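Immunoreactive 84kD antigen PG93 (PDB 5M11) is an essential bacterial surface component of the type-IX secretion system of Porphyromonas gingivalis and binds calcium and zinc ions. Local coordinates at residues A[11-23]-A[649-661]. Sequence-based numbering, arbitrary orientation.
Sequences GIWNTLLAIHKTE and YIGTADGLMTFQT. With CA (calcium ion), chain L.
W13 lays its indole against F659, its neighbour in a non-hydrogen-bonded antiparallel pair. From CB outward, CG stands anti to the carbonyl carbon (chi1 -69°), which swings the ring system toward strand 655-660. CD1 and NE1 on the pyrrole side, CE2 at the ring fusion and CZ2 beyond it run past F659 CD1, which sits over one indole face, off-centre, with W13 CE2 3.4 Å away. F659 CB makes a CH-pi contact with that same face, 4.3 Å from the centroid of the W13 six-membered ring and almost on its normal. The two rings are inclined at 56°. Along the other flank, W13 CE3 meets M657 CE at 3.5 Å, and M657 SD, 5.2 Å from the centroid of the W13 six-membered ring and oblique to it, makes a Met-aromatic contact; CZ3 reaches I650 CD1 on the next strand. F624, from the preceding four-stranded sheet, meets both aromatic rings.

The backbones run antiparallel beneath this. N14 and T658 pair reciprocally, N14 N donating to T658 O and T658 N to N14 O, while I12 O accepts from Q660 N. L16 N also donates to L656 O. On the face opposite W13, L16 lies alongside L656; its CD1 touches T658 CG2 at 3.5 Å and the edge of the Y649 ring at CE1. Y347 of strand 343-347 touches both L16 and Y649.

At the far end, L17 CD2 rests near the D654 backbone in the type I turn, where D654 OD2 binds a calcium ion at 2.4 Å. T15 OG1 hydrogen-bonds D55 OD2.

Strand 13-16 is thus outermost in the last sheet of the second propeller, and the chain then builds the first from strand 22-27 onward: the Velcro closure of a seven-bladed beta-propeller, an N-terminal strand completing the C-terminal blade.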
loop_
_atom_site.group_PDB
_atom_site.type_symbol
_atom_site.label_atom_id
_atom_site.label_comp_id
_atom_site.label_asym_id
_atom_site.label_seq_id
_atom_site.Cartn_x
_atom_site.Cartn_y
_atom_site.Cartn_z
ATOM N N GLY A 11 5.833 -18.517 3.338
ATOM C CA GLY A 11 6.873 -17.500 3.413
ATOM C C GLY A 11 6.522 -16.399 4.389
ATOM O O GLY A 11 5.376 -15.943 4.422
ATOM N N ILE A 12 7.528 -15.944 5.158
ATOM C CA ILE A 12 7.456 -14.952 6.245
ATOM C C ILE A 12 6.773 -13.604 5.828
ATOM O O ILE A 12 5.970 -13.103 6.612
ATOM C CB ILE A 12 8.887 -14.760 6.827
ATOM C CG1 ILE A 12 9.194 -15.924 7.799
ATOM C CG2 ILE A 12 9.100 -13.397 7.503
ATOM C CD1 ILE A 12 10.716 -16.227 8.054
ATOM N N TRP A 13 7.084 -13.032 4.649
ATOM C CA TRP A 13 6.462 -11.789 4.152
ATOM C C TRP A 13 5.482 -12.094 3.046
ATOM O O TRP A 13 5.769 -12.930 2.180
ATOM C CB TRP A 13 7.504 -10.789 3.609
ATOM C CG TRP A 13 8.412 -10.174 4.633
ATOM C CD1 TRP A 13 9.580 -10.694 5.108
ATOM C CD2 TRP A 13 8.256 -8.887 5.266
ATOM N NE1 TRP A 13 10.153 -9.824 6.011
ATOM C CE2 TRP A 13 9.365 -8.704 6.120
ATOM C CE3 TRP A 13 7.296 -7.865 5.181
ATOM C CZ2 TRP A 13 9.526 -7.550 6.906
ATOM C CZ3 TRP A 13 7.463 -6.721 5.949
ATOM C CH2 TRP A 13 8.562 -6.577 6.807
ATOM N N ASN A 14 4.352 -11.383 3.031
ATOM C CA ASN A 14 3.354 -11.504 1.975
ATOM C C ASN A 14 2.650 -10.157 1.731
ATOM O O ASN A 14 2.650 -9.299 2.623
ATOM C CB ASN A 14 2.351 -12.615 2.280
ATOM C CG ASN A 14 2.517 -13.787 1.342
ATOM O OD1 ASN A 14 3.036 -14.844 1.724
ATOM N ND2 ASN A 14 2.152 -13.600 0.066
ATOM N N THR A 15 2.090 -9.957 0.510
ATOM C CA THR A 15 1.375 -8.724 0.167
ATOM C C THR A 15 -0.094 -9.018 -0.154
ATOM O O THR A 15 -0.415 -9.981 -0.873
ATOM C CB THR A 15 2.041 -7.968 -0.978
ATOM O OG1 THR A 15 2.086 -8.815 -2.111
ATOM C CG2 THR A 15 3.444 -7.509 -0.649
ATOM N N LEU A 16 -0.982 -8.157 0.376
ATOM C CA LEU A 16 -2.430 -8.257 0.199
ATOM C C LEU A 16 -2.921 -7.015 -0.605
ATOM O O LEU A 16 -3.513 -6.050 -0.082
ATOM C CB LEU A 16 -3.101 -8.418 1.582
ATOM C CG LEU A 16 -2.841 -9.762 2.315
ATOM C CD1 LEU A 16 -3.084 -9.634 3.769
ATOM C CD2 LEU A 16 -3.778 -10.879 1.802
ATOM N N LEU A 17 -2.600 -7.055 -1.902
ATOM C CA LEU A 17 -2.828 -5.973 -2.850
ATOM C C LEU A 17 -4.157 -6.105 -3.582
ATOM O O LEU A 17 -4.681 -7.211 -3.729
ATOM C CB LEU A 17 -1.647 -5.874 -3.853
ATOM C CG LEU A 17 -0.301 -5.420 -3.227
ATOM C CD1 LEU A 17 0.802 -5.370 -4.236
ATOM C CD2 LEU A 17 -0.415 -4.054 -2.537
ATOM N N ALA A 18 -4.698 -4.946 -4.013
ATOM C CA ALA A 18 -5.964 -4.777 -4.709
ATOM C C ALA A 18 -5.832 -4.781 -6.268
ATOM O O ALA A 18 -4.877 -4.238 -6.837
ATOM C CB ALA A 18 -6.609 -3.478 -4.256
ATOM N N ILE A 19 -6.839 -5.366 -6.945
ATOM C CA ILE A 19 -6.868 -5.395 -8.404
ATOM C C ILE A 19 -7.775 -4.209 -8.825
ATOM O O ILE A 19 -7.239 -3.129 -9.101
ATOM C CB ILE A 19 -7.250 -6.812 -8.926
ATOM C CG1 ILE A 19 -5.993 -7.722 -8.913
ATOM C CG2 ILE A 19 -7.871 -6.798 -10.314
ATOM C CD1 ILE A 19 -5.833 -8.572 -7.643
ATOM N N HIS A 20 -9.105 -4.355 -8.763
ATOM C CA HIS A 20 -10.075 -3.289 -9.036
ATOM C C HIS A 20 -9.867 -2.635 -10.494
ATOM O O HIS A 20 -10.044 -3.339 -11.501
ATOM C CB HIS A 20 -10.034 -2.267 -7.841
ATOM C CG HIS A 20 -10.918 -1.050 -7.905
ATOM N ND1 HIS A 20 -12.020 -0.980 -8.743
ATOM C CD2 HIS A 20 -10.812 0.116 -7.225
ATOM C CE1 HIS A 20 -12.529 0.226 -8.560
ATOM N NE2 HIS A 20 -11.837 0.919 -7.654
ATOM N N LYS A 21 -9.521 -1.322 -10.581
ATOM C CA LYS A 21 -9.455 -0.477 -11.784
ATOM C C LYS A 21 -8.365 -0.870 -12.800
ATOM O O LYS A 21 -7.264 -0.326 -12.735
ATOM C CB LYS A 21 -9.265 0.991 -11.349
ATOM C CG LYS A 21 -9.609 2.047 -12.392
ATOM C CD LYS A 21 -9.191 3.409 -11.871
ATOM C CE LYS A 21 -9.160 4.480 -12.926
ATOM N NZ LYS A 21 -8.316 5.628 -12.495
ATOM N N THR A 22 -8.703 -1.736 -13.789
ATOM C CA THR A 22 -7.783 -2.197 -14.852
ATOM C C THR A 22 -7.557 -1.031 -15.818
ATOM O O THR A 22 -8.432 -0.683 -16.608
ATOM C CB THR A 22 -8.309 -3.492 -15.503
ATOM O OG1 THR A 22 -8.317 -4.489 -14.490
ATOM C CG2 THR A 22 -7.458 -3.988 -16.667
ATOM N N GLU A 23 -6.372 -0.412 -15.712
ATOM C CA GLU A 23 -5.990 0.764 -16.474
ATOM C C GLU A 23 -5.185 0.425 -17.742
ATOM O O GLU A 23 -5.020 1.305 -18.589
ATOM C CB GLU A 23 -5.202 1.719 -15.569
ATOM C CG GLU A 23 -6.082 2.430 -14.553
ATOM C CD GLU A 23 -5.413 2.955 -13.298
ATOM O OE1 GLU A 23 -4.563 2.233 -12.726
ATOM O OE2 GLU A 23 -5.809 4.049 -12.834
ATOM N N TYR A 649 -0.320 -7.394 10.419
ATOM C CA TYR A 649 -0.807 -6.681 9.228
ATOM C C TYR A 649 -0.147 -5.294 9.205
ATOM O O TYR A 649 -0.123 -4.605 10.230
ATOM C CB TYR A 649 -2.346 -6.609 9.212
ATOM C CG TYR A 649 -2.991 -7.952 8.971
ATOM C CD1 TYR A 649 -3.341 -8.356 7.690
ATOM C CD2 TYR A 649 -3.188 -8.850 10.014
ATOM C CE1 TYR A 649 -3.884 -9.620 7.452
ATOM C CE2 TYR A 649 -3.709 -10.121 9.788
ATOM C CZ TYR A 649 -4.073 -10.499 8.508
ATOM O OH TYR A 649 -4.644 -11.738 8.296
ATOM N N ILE A 650 0.470 -4.932 8.077
ATOM C CA ILE A 650 1.219 -3.677 7.947
ATOM C C ILE A 650 0.569 -2.857 6.863
ATOM O O ILE A 650 0.667 -3.218 5.694
ATOM C CB ILE A 650 2.743 -3.947 7.652
ATOM C CG1 ILE A 650 3.385 -4.924 8.686
ATOM C CG2 ILE A 650 3.551 -2.655 7.533
ATOM C CD1 ILE A 650 4.494 -5.878 8.098
ATOM N N GLY A 651 -0.111 -1.790 7.260
ATOM C CA GLY A 651 -0.749 -0.897 6.310
ATOM C C GLY A 651 0.230 0.148 5.828
ATOM O O GLY A 651 0.357 1.193 6.466
ATOM N N THR A 652 0.989 -0.134 4.749
ATOM C CA THR A 652 1.950 0.862 4.238
ATOM C C THR A 652 1.218 1.835 3.319
ATOM O O THR A 652 0.097 1.556 2.883
ATOM C CB THR A 652 3.196 0.246 3.531
ATOM O OG1 THR A 652 2.839 -0.428 2.315
ATOM C CG2 THR A 652 4.014 -0.655 4.440
ATOM N N ALA A 653 1.864 2.963 3.002
ATOM C CA ALA A 653 1.302 3.974 2.102
ATOM C C ALA A 653 1.058 3.388 0.688
ATOM O O ALA A 653 0.234 3.911 -0.069
ATOM C CB ALA A 653 2.235 5.180 2.032
ATOM N N ASP A 654 1.753 2.273 0.374
ATOM C CA ASP A 654 1.670 1.547 -0.891
ATOM C C ASP A 654 0.929 0.189 -0.747
ATOM O O ASP A 654 1.124 -0.698 -1.569
ATOM C CB ASP A 654 3.083 1.341 -1.475
ATOM C CG ASP A 654 3.639 2.584 -2.140
ATOM O OD1 ASP A 654 3.344 2.799 -3.338
ATOM O OD2 ASP A 654 4.352 3.357 -1.457
ATOM N N GLY A 655 0.084 0.039 0.272
ATOM C CA GLY A 655 -0.698 -1.183 0.450
ATOM C C GLY A 655 -0.411 -2.088 1.635
ATOM O O GLY A 655 0.535 -1.877 2.394
ATOM N N LEU A 656 -1.227 -3.141 1.755
ATOM C CA LEU A 656 -1.175 -4.117 2.826
ATOM C C LEU A 656 -0.129 -5.215 2.624
ATOM O O LEU A 656 0.047 -5.781 1.540
ATOM C CB LEU A 656 -2.554 -4.763 3.040
ATOM C CG LEU A 656 -2.802 -5.404 4.410
ATOM C CD1 LEU A 656 -2.786 -4.366 5.509
ATOM C CD2 LEU A 656 -4.100 -6.175 4.414
ATOM N N MET A 657 0.508 -5.546 3.747
ATOM C CA MET A 657 1.548 -6.553 3.915
ATOM C C MET A 657 1.305 -7.342 5.192
ATOM O O MET A 657 0.595 -6.859 6.082
ATOM C CB MET A 657 2.914 -5.876 4.009
ATOM C CG MET A 657 3.433 -5.396 2.727
ATOM S SD MET A 657 5.204 -5.158 2.891
ATOM C CE MET A 657 5.772 -6.715 2.261
ATOM N N THR A 658 1.907 -8.548 5.285
ATOM C CA THR A 658 1.851 -9.400 6.477
ATOM C C THR A 658 3.202 -10.013 6.740
ATOM O O THR A 658 3.808 -10.590 5.831
ATOM C CB THR A 658 0.785 -10.515 6.421
ATOM O OG1 THR A 658 1.107 -11.468 5.407
ATOM C CG2 THR A 658 -0.597 -9.996 6.274
ATOM N N PHE A 659 3.632 -9.930 8.004
ATOM C CA PHE A 659 4.884 -10.486 8.491
ATOM C C PHE A 659 4.578 -11.508 9.581
ATOM O O PHE A 659 3.805 -11.215 10.501
ATOM C CB PHE A 659 5.791 -9.354 9.002
ATOM C CG PHE A 659 7.043 -9.811 9.699
ATOM C CD1 PHE A 659 8.162 -10.197 8.970
ATOM C CD2 PHE A 659 7.106 -9.859 11.086
ATOM C CE1 PHE A 659 9.315 -10.627 9.612
ATOM C CE2 PHE A 659 8.257 -10.306 11.728
ATOM C CZ PHE A 659 9.352 -10.693 10.983
ATOM N N GLN A 660 5.162 -12.726 9.463
ATOM C CA GLN A 660 4.960 -13.786 10.464
ATOM C C GLN A 660 5.879 -13.497 11.614
ATOM O O GLN A 660 7.103 -13.613 11.469
ATOM C CB GLN A 660 5.178 -15.195 9.876
ATOM C CG GLN A 660 5.135 -16.338 10.911
ATOM C CD GLN A 660 3.860 -16.429 11.721
ATOM O OE1 GLN A 660 3.832 -16.098 12.918
ATOM N NE2 GLN A 660 2.800 -16.948 11.108
ATOM N N THR A 661 5.283 -13.056 12.735
ATOM C CA THR A 661 5.940 -12.612 13.963
ATOM C C THR A 661 6.509 -13.797 14.781
ATOM O O THR A 661 7.519 -13.629 15.490
ATOM C CB THR A 661 4.928 -11.782 14.770
ATOM O OG1 THR A 661 4.435 -10.761 13.915
ATOM C CG2 THR A 661 5.537 -11.097 15.975
HETATM CA CA CA L . 6.189 4.137 -2.790
#